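Local coordinates for protein DnaJ homolog subfamily C member 27-A (Xenopus laevis, PDB 6JMG) that binds GTP and probably hydrolyses it as a Rab-family small GTPase joined to a J domain, and may take part in regulating MEK/ERK signalling, at residues I20-A25 against V92-D97; H59-E64 against F178-V183; E232-Y237 against A267-I272. All coordinates share one frame; numbering follows the deposited sequence.

Interaction 1. Residues I20-A25 against V92-D97; sequences ISMGNA and VILVYD. With GTP (guanosine-5'-triphosphate), chain C.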
loop_
_atom_site.group_PDB
_atom_site.type_symbol
_atom_site.label_atom_id
_atom_site.label_comp_id
_atom_site.label_asym_id
_atom_site.label_seq_id
_atom_site.Cartn_x
_atom_site.Cartn_y
_atom_site.Cartn_z
ATOM N N ILE A 20 0.576 -5.046 -11.014
ATOM C CA ILE A 20 -0.405 -6.111 -10.921
ATOM C C ILE A 20 -1.795 -5.513 -10.767
ATOM O O ILE A 20 -1.964 -4.348 -10.393
ATOM C CB ILE A 20 -0.102 -7.068 -9.764
ATOM C CG1 ILE A 20 -0.284 -6.358 -8.440
ATOM C CG2 ILE A 20 1.319 -7.625 -9.884
ATOM C CD1 ILE A 20 -0.229 -7.333 -7.284
ATOM N N SER A 21 -2.799 -6.341 -11.039
ATOM C CA SER A 21 -4.202 -5.982 -10.862
ATOM C C SER A 21 -4.844 -6.875 -9.808
ATOM O O SER A 21 -4.625 -8.089 -9.794
ATOM C CB SER A 21 -4.962 -6.145 -12.176
ATOM O OG SER A 21 -4.983 -7.526 -12.531
ATOM N N MET A 22 -5.677 -6.290 -8.961
ATOM C CA MET A 22 -6.365 -7.064 -7.942
ATOM C C MET A 22 -7.818 -6.603 -7.881
ATOM O O MET A 22 -8.132 -5.434 -8.144
ATOM C CB MET A 22 -5.706 -6.931 -6.546
ATOM C CG MET A 22 -4.237 -7.328 -6.457
ATOM S SD MET A 22 -3.425 -7.121 -4.841
ATOM C CE MET A 22 -4.826 -6.903 -3.785
ATOM N N GLY A 23 -8.694 -7.530 -7.529
ATOM C CA GLY A 23 -10.109 -7.259 -7.357
ATOM C C GLY A 23 -10.940 -8.440 -7.832
ATOM O O GLY A 23 -10.475 -9.324 -8.560
ATOM N N ASN A 24 -12.207 -8.444 -7.424
ATOM C CA ASN A 24 -13.082 -9.587 -7.646
ATOM C C ASN A 24 -13.267 -9.873 -9.139
ATOM O O ASN A 24 -12.926 -9.070 -10.014
ATOM C CB ASN A 24 -14.428 -9.346 -6.965
ATOM C CG ASN A 24 -14.361 -9.532 -5.442
ATOM O OD1 ASN A 24 -13.289 -9.721 -4.872
ATOM N ND2 ASN A 24 -15.514 -9.487 -4.788
ATOM N N ALA A 25 -13.796 -11.058 -9.424
ATOM C CA ALA A 25 -14.072 -11.426 -10.806
ATOM C C ALA A 25 -15.137 -10.516 -11.417
ATOM O O ALA A 25 -16.028 -10.015 -10.720
ATOM C CB ALA A 25 -14.523 -12.880 -10.893
ATOM N N VAL A 92 -0.077 -1.172 -8.133
ATOM C CA VAL A 92 -1.246 -2.049 -8.042
ATOM C C VAL A 92 -2.465 -1.327 -8.599
ATOM O O VAL A 92 -2.762 -0.193 -8.198
ATOM C CB VAL A 92 -1.535 -2.463 -6.592
ATOM C CG1 VAL A 92 -2.921 -3.110 -6.508
ATOM C CG2 VAL A 92 -0.447 -3.379 -6.067
ATOM N N ILE A 93 -3.187 -1.990 -9.496
ATOM C CA ILE A 93 -4.469 -1.510 -9.993
ATOM C C ILE A 93 -5.538 -2.292 -9.241
ATOM O O ILE A 93 -5.765 -3.480 -9.501
ATOM C CB ILE A 93 -4.570 -1.659 -11.516
ATOM C CG1 ILE A 93 -3.484 -0.813 -12.173
ATOM C CG2 ILE A 93 -5.878 -1.141 -12.031
ATOM C CD1 ILE A 93 -3.316 -1.046 -13.657
ATOM N N LEU A 94 -6.178 -1.630 -8.282
ATOM C CA LEU A 94 -7.166 -2.254 -7.410
ATOM C C LEU A 94 -8.556 -1.798 -7.836
ATOM O O LEU A 94 -8.879 -0.611 -7.736
ATOM C CB LEU A 94 -6.895 -1.894 -5.948
ATOM C CG LEU A 94 -7.663 -2.723 -4.908
ATOM C CD1 LEU A 94 -7.199 -4.154 -4.942
ATOM C CD2 LEU A 94 -7.476 -2.173 -3.526
ATOM N N VAL A 95 -9.388 -2.740 -8.278
ATOM C CA VAL A 95 -10.596 -2.403 -9.022
ATOM C C VAL A 95 -11.806 -2.997 -8.323
ATOM O O VAL A 95 -11.747 -4.117 -7.806
ATOM C CB VAL A 95 -10.537 -2.894 -10.489
ATOM C CG1 VAL A 95 -11.680 -2.260 -11.308
ATOM C CG2 VAL A 95 -9.167 -2.598 -11.142
ATOM N N TYR A 96 -12.905 -2.233 -8.316
ATOM C CA TYR A 96 -14.226 -2.749 -7.981
ATOM C C TYR A 96 -15.267 -2.154 -8.921
ATOM O O TYR A 96 -14.979 -1.272 -9.743
ATOM C CB TYR A 96 -14.624 -2.455 -6.539
ATOM C CG TYR A 96 -14.764 -1.005 -6.193
ATOM C CD1 TYR A 96 -13.643 -0.207 -5.961
ATOM C CD2 TYR A 96 -16.020 -0.434 -6.037
ATOM C CE1 TYR A 96 -13.779 1.141 -5.607
ATOM C CE2 TYR A 96 -16.170 0.897 -5.682
ATOM C CZ TYR A 96 -15.056 1.685 -5.470
ATOM O OH TYR A 96 -15.224 3.016 -5.123
ATOM N N ASP A 97 -16.489 -2.665 -8.785
ATOM C CA ASP A 97 -17.634 -2.297 -9.609
ATOM C C ASP A 97 -18.610 -1.514 -8.736
ATOM O O ASP A 97 -19.160 -2.059 -7.773
ATOM C CB ASP A 97 -18.260 -3.568 -10.198
ATOM C CG ASP A 97 -19.506 -3.313 -11.048
ATOM O OD1 ASP A 97 -19.954 -4.287 -11.697
ATOM O OD2 ASP A 97 -20.053 -2.185 -11.065
HETATM P PG GTP C . -11.547 -11.697 -14.104
HETATM O O1G GTP C . -10.322 -11.729 -14.992
HETATM O O2G GTP C . -11.185 -11.505 -12.653
HETATM O O3G GTP C . -12.312 -12.999 -14.261
HETATM O O3B GTP C . -12.518 -10.443 -14.428
HETATM P PB GTP C . -11.976 -8.981 -14.833
HETATM O O1B GTP C . -11.784 -8.115 -13.617
HETATM O O2B GTP C . -10.700 -8.983 -15.640
HETATM O O3A GTP C . -13.220 -8.368 -15.650
HETATM P PA GTP C . -13.158 -8.070 -17.225
HETATM O O1A GTP C . -12.139 -7.014 -17.577
HETATM O O2A GTP C . -12.894 -9.320 -18.012
HETATM O "O5'" GTP C . -14.660 -7.580 -17.438
HETATM C "C5'" GTP C . -15.725 -8.393 -17.008
HETATM C "C4'" GTP C . -16.947 -8.023 -17.840
HETATM O "O4'" GTP C . -17.309 -6.709 -17.510
HETATM C "C3'" GTP C . -16.711 -8.014 -19.330
HETATM O "O3'" GTP C . -17.924 -8.443 -19.866
HETATM C "C2'" GTP C . -16.535 -6.567 -19.723
HETATM O "O2'" GTP C . -17.089 -6.224 -20.973
HETATM C "C1'" GTP C . -17.345 -5.881 -18.668
HETATM N N9 GTP C . -16.793 -4.568 -18.334
HETATM C C8 GTP C . -15.509 -4.284 -17.939
HETATM N N7 GTP C . -15.431 -2.951 -17.681
HETATM C C5 GTP C . -16.643 -2.394 -17.907
HETATM C C6 GTP C . -17.108 -1.094 -17.797
HETATM O O6 GTP C . -16.362 -0.182 -17.448
HETATM N N1 GTP C . -18.433 -0.822 -18.068
HETATM C C2 GTP C . -19.287 -1.824 -18.458
HETATM N N2 GTP C . -20.550 -1.522 -18.728
HETATM N N3 GTP C . -18.822 -3.124 -18.571
HETATM C C4 GTP C . -17.519 -3.400 -18.305
#
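Met22 lies slantwise across Leu94, its CE 3.8 Å from Leu94 CD1 and its CB also packed against that methyl. The pair belongs to the central parallel strands of the Ras-type G domain, where strand 15-22 runs beside strand 91-97 and then turns into the P-loop. Leu94 projects on the same face as Met22, and with CG anti to its backbone N (chi1 -167°) its CD1 end comes back toward Met22 CB. On the same face Ile20 and Val92 stand side by side, with Ile20 CG1 3.8 Å from Val92 CG2. Helix 107-117 backs this layer through Trp110, Met114 and Leu107.

Three backbone bonds stitch the strands in parallel register. Ile93 N reaches Ile20 O at 2.8 Å in a nearly straight bond (172° at the hydrogen). Met22 N returns to Ile93 O at 2.9 Å, and Val95 N gives to Met22 O at 3.0 Å. Ser21 and Ile93 occupy the other face. There Ser21 OG is held by the amide of Met72 and by Asp71 OD1, with the bound magnesium about 6 Å from the serine side chain.

Gly23 follows with a phi of 144°, a backbone conformation suited to glycine, and its CA still approaches Val95 O while its carbonyl receives Lys29 NZ. Asn24 OD1 is gripped by Ser106 OG and Trp110 NE1, two bonds that tie the start of the phosphate-binding loop to these residues. The loop then passes beside the nucleotide, where Ala25 CA comes within 3.4 Å of O2G on the GTP gamma-phosphate.

Interaction 2. Residues H59-E64 against F178-V183; sequences HIKDRE and FYSAIV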
loop_
_atom_site.group_PDB
_atom_site.type_symbol
_atom_site.label_atom_id
_atom_site.label_comp_id
_atom_site.label_asym_id
_atom_site.label_seq_id
_atom_site.Cartn_x
_atom_site.Cartn_y
_atom_site.Cartn_z
ATOM N N HIS A 59 5.815 6.410 -21.809
ATOM C CA HIS A 59 6.712 7.557 -21.631
ATOM C C HIS A 59 6.047 8.581 -20.717
ATOM O O HIS A 59 5.190 9.348 -21.167
ATOM C CB HIS A 59 7.049 8.188 -22.977
ATOM C CG HIS A 59 8.166 9.185 -22.915
ATOM N ND1 HIS A 59 9.442 8.849 -22.515
ATOM C CD2 HIS A 59 8.197 10.509 -23.201
ATOM C CE1 HIS A 59 10.212 9.922 -22.562
ATOM N NE2 HIS A 59 9.481 10.943 -22.971
ATOM N N ILE A 60 6.478 8.640 -19.457
ATOM C CA ILE A 60 5.899 9.536 -18.462
ATOM C C ILE A 60 7.044 10.331 -17.852
ATOM O O ILE A 60 8.169 9.836 -17.735
ATOM C CB ILE A 60 5.085 8.775 -17.386
ATOM C CG1 ILE A 60 3.581 8.811 -17.703
ATOM C CG2 ILE A 60 5.315 9.346 -16.010
ATOM C CD1 ILE A 60 3.190 8.268 -19.074
ATOM N N LYS A 61 6.755 11.591 -17.502
ATOM C CA LYS A 61 7.779 12.618 -17.272
ATOM C C LYS A 61 8.481 12.716 -18.628
ATOM O O LYS A 61 7.802 12.942 -19.633
ATOM C CB LYS A 61 8.668 12.305 -16.069
ATOM C CG LYS A 61 7.901 12.142 -14.758
ATOM C CD LYS A 61 6.788 13.171 -14.619
ATOM C CE LYS A 61 5.900 12.854 -13.430
ATOM N NZ LYS A 61 6.695 12.771 -12.158
ATOM N N ASP A 62 9.792 12.536 -18.698
ATOM C CA ASP A 62 10.373 11.993 -19.919
ATOM C C ASP A 62 11.320 10.867 -19.553
ATOM O O ASP A 62 12.438 10.743 -20.059
ATOM C CB ASP A 62 11.046 13.061 -20.775
ATOM C CG ASP A 62 11.746 14.110 -19.958
ATOM O OD1 ASP A 62 12.061 13.840 -18.780
ATOM O OD2 ASP A 62 11.954 15.218 -20.496
ATOM N N ARG A 63 10.834 10.010 -18.662
ATOM C CA ARG A 63 11.436 8.718 -18.406
ATOM C C ARG A 63 10.718 7.692 -19.266
ATOM O O ARG A 63 9.492 7.733 -19.401
ATOM C CB ARG A 63 11.311 8.330 -16.931
ATOM C CG ARG A 63 12.030 9.239 -15.946
ATOM C CD ARG A 63 13.051 8.446 -15.150
ATOM N NE ARG A 63 13.864 7.615 -16.035
ATOM C CZ ARG A 63 14.603 6.593 -15.626
ATOM N NH1 ARG A 63 14.614 6.273 -14.340
ATOM N NH2 ARG A 63 15.321 5.892 -16.501
ATOM N N GLU A 64 11.488 6.787 -19.864
ATOM C CA GLU A 64 10.916 5.677 -20.607
ATOM C C GLU A 64 10.744 4.492 -19.660
ATOM O O GLU A 64 11.700 4.082 -18.984
ATOM C CB GLU A 64 11.793 5.302 -21.796
ATOM C CG GLU A 64 10.987 4.955 -23.035
ATOM C CD GLU A 64 10.515 6.190 -23.792
ATOM O OE1 GLU A 64 11.363 7.037 -24.152
ATOM O OE2 GLU A 64 9.290 6.326 -24.013
ATOM N N PHE A 178 -1.118 7.241 -12.075
ATOM C CA PHE A 178 -0.506 6.002 -11.610
ATOM C C PHE A 178 0.986 5.976 -11.915
ATOM O O PHE A 178 1.812 5.748 -11.023
ATOM C CB PHE A 178 -1.216 4.843 -12.299
ATOM C CG PHE A 178 -0.815 3.456 -11.850
ATOM C CD1 PHE A 178 -0.974 3.039 -10.541
ATOM C CD2 PHE A 178 -0.388 2.529 -12.792
ATOM C CE1 PHE A 178 -0.682 1.732 -10.174
ATOM C CE2 PHE A 178 -0.080 1.230 -12.430
ATOM C CZ PHE A 178 -0.232 0.830 -11.124
ATOM N N TYR A 179 1.347 6.197 -13.183
ATOM C CA TYR A 179 2.743 6.074 -13.579
ATOM C C TYR A 179 3.568 7.244 -13.075
ATOM O O TYR A 179 4.773 7.091 -12.845
ATOM C CB TYR A 179 2.857 5.930 -15.097
ATOM C CG TYR A 179 2.409 4.581 -15.619
ATOM C CD1 TYR A 179 2.886 3.413 -15.054
ATOM C CD2 TYR A 179 1.477 4.479 -16.663
ATOM C CE1 TYR A 179 2.488 2.168 -15.529
ATOM C CE2 TYR A 179 1.062 3.234 -17.148
ATOM C CZ TYR A 179 1.578 2.080 -16.577
ATOM O OH TYR A 179 1.192 0.830 -17.031
ATOM N N SER A 180 2.954 8.414 -12.891
ATOM C CA SER A 180 3.729 9.510 -12.327
ATOM C C SER A 180 4.058 9.249 -10.866
ATOM O O SER A 180 5.190 9.472 -10.435
ATOM C CB SER A 180 2.990 10.829 -12.485
ATOM O OG SER A 180 2.483 10.964 -13.801
ATOM N N ALA A 181 3.110 8.729 -10.095
ATOM C CA ALA A 181 3.441 8.362 -8.727
ATOM C C ALA A 181 4.520 7.276 -8.704
ATOM O O ALA A 181 5.403 7.283 -7.841
ATOM C CB ALA A 181 2.177 7.922 -7.977
ATOM N N ILE A 182 4.488 6.355 -9.669
ATOM C CA ILE A 182 5.472 5.278 -9.682
ATOM C C ILE A 182 6.842 5.815 -10.088
ATOM O O ILE A 182 7.868 5.400 -9.541
ATOM C CB ILE A 182 5.010 4.127 -10.595
ATOM C CG1 ILE A 182 3.789 3.418 -9.995
ATOM C CG2 ILE A 182 6.116 3.103 -10.766
ATOM C CD1 ILE A 182 3.145 2.369 -10.928
ATOM N N VAL A 183 6.889 6.736 -11.054
ATOM C CA VAL A 183 8.152 7.397 -11.380
ATOM C C VAL A 183 8.679 8.155 -10.166
ATOM O O VAL A 183 9.877 8.108 -9.862
ATOM C CB VAL A 183 7.989 8.319 -12.605
ATOM C CG1 VAL A 183 9.184 9.244 -12.741
ATOM C CG2 VAL A 183 7.837 7.490 -13.879
#
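Arg63 N donates to Ile60 O at 2.8 Å, and Ile60 N returns a longer bond of 3.1 Å to Arg63 O, closing a tight two-residue turn over Lys61 and Asp62. Lys61 sits in this turn with positive phi (61°), and its side chain starts out toward the helix. Its CG passes Val183 CG1 at 3.8 Å, the two side chains running in opposite directions. A bend at chi2 (-41°) swings CD round, and farther along CE lies 3.7 Å from Ser180 CB. The ammonium continues to a salt bridge with Asp184, one helical position beyond Val183.

This is the hairpin between strands 51-60 and 63-72 of the Ras-type fold, meeting the C-terminal helix of the G domain, 171-187. Ile60 fills the inner part of the contact. Its CG2 is 3.8 Å from Val183 CG2 and also approaches Tyr179 O, while CG1 meets Tyr179 CB at 4.0 Å, the two side chains crossing nearly perpendicularly. The phenol ring itself leads away, toward Ile17 and Val67 of the sheet. Ser180 OG lies 3.9 Å from Ile60 CG2, and its hydrogen bond goes back along the helix to Gln176 O.

Interaction 3. Residues E232-Y237 against A267-I272; sequences EVNKAY and ALLKNI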
loop_
_atom_site.group_PDB
_atom_site.type_symbol
_atom_site.label_atom_id
_atom_site.label_comp_id
_atom_site.label_asym_id
_atom_site.label_seq_id
_atom_site.Cartn_x
_atom_site.Cartn_y
_atom_site.Cartn_z
ATOM N N GLU A 232 7.731 -8.689 23.478
ATOM C CA GLU A 232 6.902 -7.525 23.760
ATOM C C GLU A 232 7.660 -6.224 23.551
ATOM O O GLU A 232 7.094 -5.267 23.014
ATOM C CB GLU A 232 6.346 -7.589 25.178
ATOM C CG GLU A 232 5.350 -8.691 25.345
ATOM C CD GLU A 232 5.212 -9.121 26.773
ATOM O OE1 GLU A 232 5.973 -8.616 27.626
ATOM O OE2 GLU A 232 4.364 -9.995 27.032
ATOM N N VAL A 233 8.939 -6.162 23.937
ATOM C CA VAL A 233 9.640 -4.909 23.697
ATOM C C VAL A 233 9.896 -4.750 22.206
ATOM O O VAL A 233 9.850 -3.630 21.676
ATOM C CB VAL A 233 10.944 -4.807 24.512
ATOM C CG1 VAL A 233 10.752 -5.276 25.945
ATOM C CG2 VAL A 233 11.971 -5.564 23.876
ATOM N N ASN A 234 10.070 -5.858 21.486
ATOM C CA ASN A 234 10.133 -5.772 20.030
ATOM C C ASN A 234 8.866 -5.168 19.466
ATOM O O ASN A 234 8.923 -4.296 18.600
ATOM C CB ASN A 234 10.383 -7.138 19.411
ATOM C CG ASN A 234 11.841 -7.487 19.392
ATOM O OD1 ASN A 234 12.707 -6.616 19.578
ATOM N ND2 ASN A 234 12.133 -8.762 19.200
ATOM N N LYS A 235 7.704 -5.614 19.950
ATOM C CA LYS A 235 6.480 -5.168 19.303
ATOM C C LYS A 235 6.073 -3.779 19.757
ATOM O O LYS A 235 5.522 -3.011 18.961
ATOM C CB LYS A 235 5.339 -6.162 19.549
ATOM C CG LYS A 235 5.576 -7.593 19.020
ATOM C CD LYS A 235 5.895 -7.740 17.495
ATOM C CE LYS A 235 5.383 -6.627 16.561
ATOM N NZ LYS A 235 5.650 -6.921 15.117
ATOM N N ALA A 236 6.426 -3.400 20.981
ATOM C CA ALA A 236 6.309 -2.001 21.368
ATOM C C ALA A 236 7.210 -1.130 20.503
ATOM O O ALA A 236 6.785 -0.075 20.010
ATOM C CB ALA A 236 6.647 -1.836 22.853
ATOM N N TYR A 237 8.447 -1.578 20.272
ATOM C CA TYR A 237 9.386 -0.757 19.527
ATOM C C TYR A 237 8.901 -0.511 18.106
ATOM O O TYR A 237 9.008 0.615 17.602
ATOM C CB TYR A 237 10.793 -1.384 19.503
ATOM C CG TYR A 237 11.631 -0.809 18.369
ATOM C CD1 TYR A 237 12.326 0.387 18.531
ATOM C CD2 TYR A 237 11.674 -1.426 17.119
ATOM C CE1 TYR A 237 13.052 0.949 17.484
ATOM C CE2 TYR A 237 12.395 -0.870 16.071
ATOM C CZ TYR A 237 13.084 0.312 16.259
ATOM O OH TYR A 237 13.805 0.853 15.219
ATOM N N ALA A 267 18.489 -1.014 25.553
ATOM C CA ALA A 267 18.703 -1.061 26.995
ATOM C C ALA A 267 17.915 -2.209 27.614
ATOM O O ALA A 267 18.453 -2.995 28.401
ATOM C CB ALA A 267 18.311 0.270 27.636
ATOM N N LEU A 268 16.644 -2.343 27.242
ATOM C CA LEU A 268 15.835 -3.434 27.763
ATOM C C LEU A 268 16.329 -4.793 27.268
ATOM O O LEU A 268 16.523 -5.717 28.070
ATOM C CB LEU A 268 14.375 -3.220 27.377
ATOM C CG LEU A 268 13.766 -1.897 27.827
ATOM C CD1 LEU A 268 12.356 -1.829 27.319
ATOM C CD2 LEU A 268 13.805 -1.728 29.352
ATOM N N LEU A 269 16.534 -4.938 25.948
ATOM C CA LEU A 269 17.028 -6.206 25.400
ATOM C C LEU A 269 18.361 -6.615 25.999
ATOM O O LEU A 269 18.653 -7.811 26.099
ATOM C CB LEU A 269 17.183 -6.130 23.881
ATOM C CG LEU A 269 15.856 -6.130 23.119
ATOM C CD1 LEU A 269 16.121 -6.601 21.721
ATOM C CD2 LEU A 269 14.889 -7.038 23.809
ATOM N N LYS A 270 19.187 -5.652 26.393
ATOM C CA LYS A 270 20.461 -6.020 26.986
ATOM C C LYS A 270 20.266 -6.618 28.370
ATOM O O LYS A 270 20.887 -7.634 28.711
ATOM C CB LYS A 270 21.374 -4.799 27.054
ATOM C CG LYS A 270 22.625 -4.997 27.909
ATOM C CD LYS A 270 23.569 -3.805 27.804
ATOM C CE LYS A 270 23.355 -2.827 28.957
ATOM N NZ LYS A 270 24.466 -1.834 29.038
ATOM N N ASN A 271 19.363 -6.037 29.161
ATOM C CA ASN A 271 19.211 -6.491 30.536
ATOM C C ASN A 271 18.380 -7.755 30.614
ATOM O O ASN A 271 18.658 -8.618 31.457
ATOM C CB ASN A 271 18.633 -5.372 31.394
ATOM C CG ASN A 271 19.617 -4.217 31.551
ATOM O OD1 ASN A 271 19.416 -3.128 31.008
ATOM N ND2 ASN A 271 20.714 -4.470 32.266
ATOM N N ILE A 272 17.400 -7.891 29.719
ATOM C CA ILE A 272 16.621 -9.124 29.617
ATOM C C ILE A 272 17.536 -10.312 29.379
ATOM O O ILE A 272 17.465 -11.327 30.076
ATOM C CB ILE A 272 15.599 -9.022 28.478
ATOM C CG1 ILE A 272 14.365 -8.243 28.905
ATOM C CG2 ILE A 272 15.224 -10.415 28.000
ATOM C CD1 ILE A 272 13.371 -8.146 27.772
#
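The carboxamide of Asn234 approaches Leu269 through its oxygen end, OD1 lying 4.0 Å from Leu269 CD1. That methyl is raised out of the amide plane but sits beyond the oxygen, not over the middle of the group, and the two side chains cross at about a right angle. The same oxygen accepts a hydrogen bond from Arg265 NE, which holds the amide against helix 254-278. One turn on, the Tyr237 ring packs on Phe258, Val261 and Val262 of that helix.

Helices 230-244 and 254-278 form the long antiparallel pair of the J domain, and the linker joining them carries the HPD motif of this family. Here, towards the opposite end of the pair, the axes are 10.6 Å apart, and Val233 spans much of the gap. Its CG1, anti to the carbonyl carbon (chi1 -44°), faces Leu268 CD1 at 4.0 Å and Ile272 CD1 at 4.3 Å. Its CG2 meets Leu269 CD2, with Leu269 CG behind at 4.0 Å, the two side chains sliding past each other in opposite directions. Leu268 also rests on Trp219 and Leu222 of helix 218-222.

Apart from the Asn234 oxygen the meeting groups are all hydrocarbon, so cohesion here rests on removing methyls from water and lacks the directionality of polar bonds.

How the interactions relate
From the N terminus, the chain leaves strand 15-22 at 20-25, passes the hairpin at 59-64, and returns at 92-97, where interaction 1 closes a loop of 66 residues. Interaction 2 opens within that loop and closes only at 178-183, so the two cross. Both serve the same sheet: interaction 1 pairs two of its inner strands, and interaction 2 ties its edge hairpin to the last helix of the G domain. They touch where Phe178 CE1 lies 3.5 Å from Val92 O. Interaction 3 follows in series, closing the helical pair of the J domain, its centre about 40 Å from that of interaction 1.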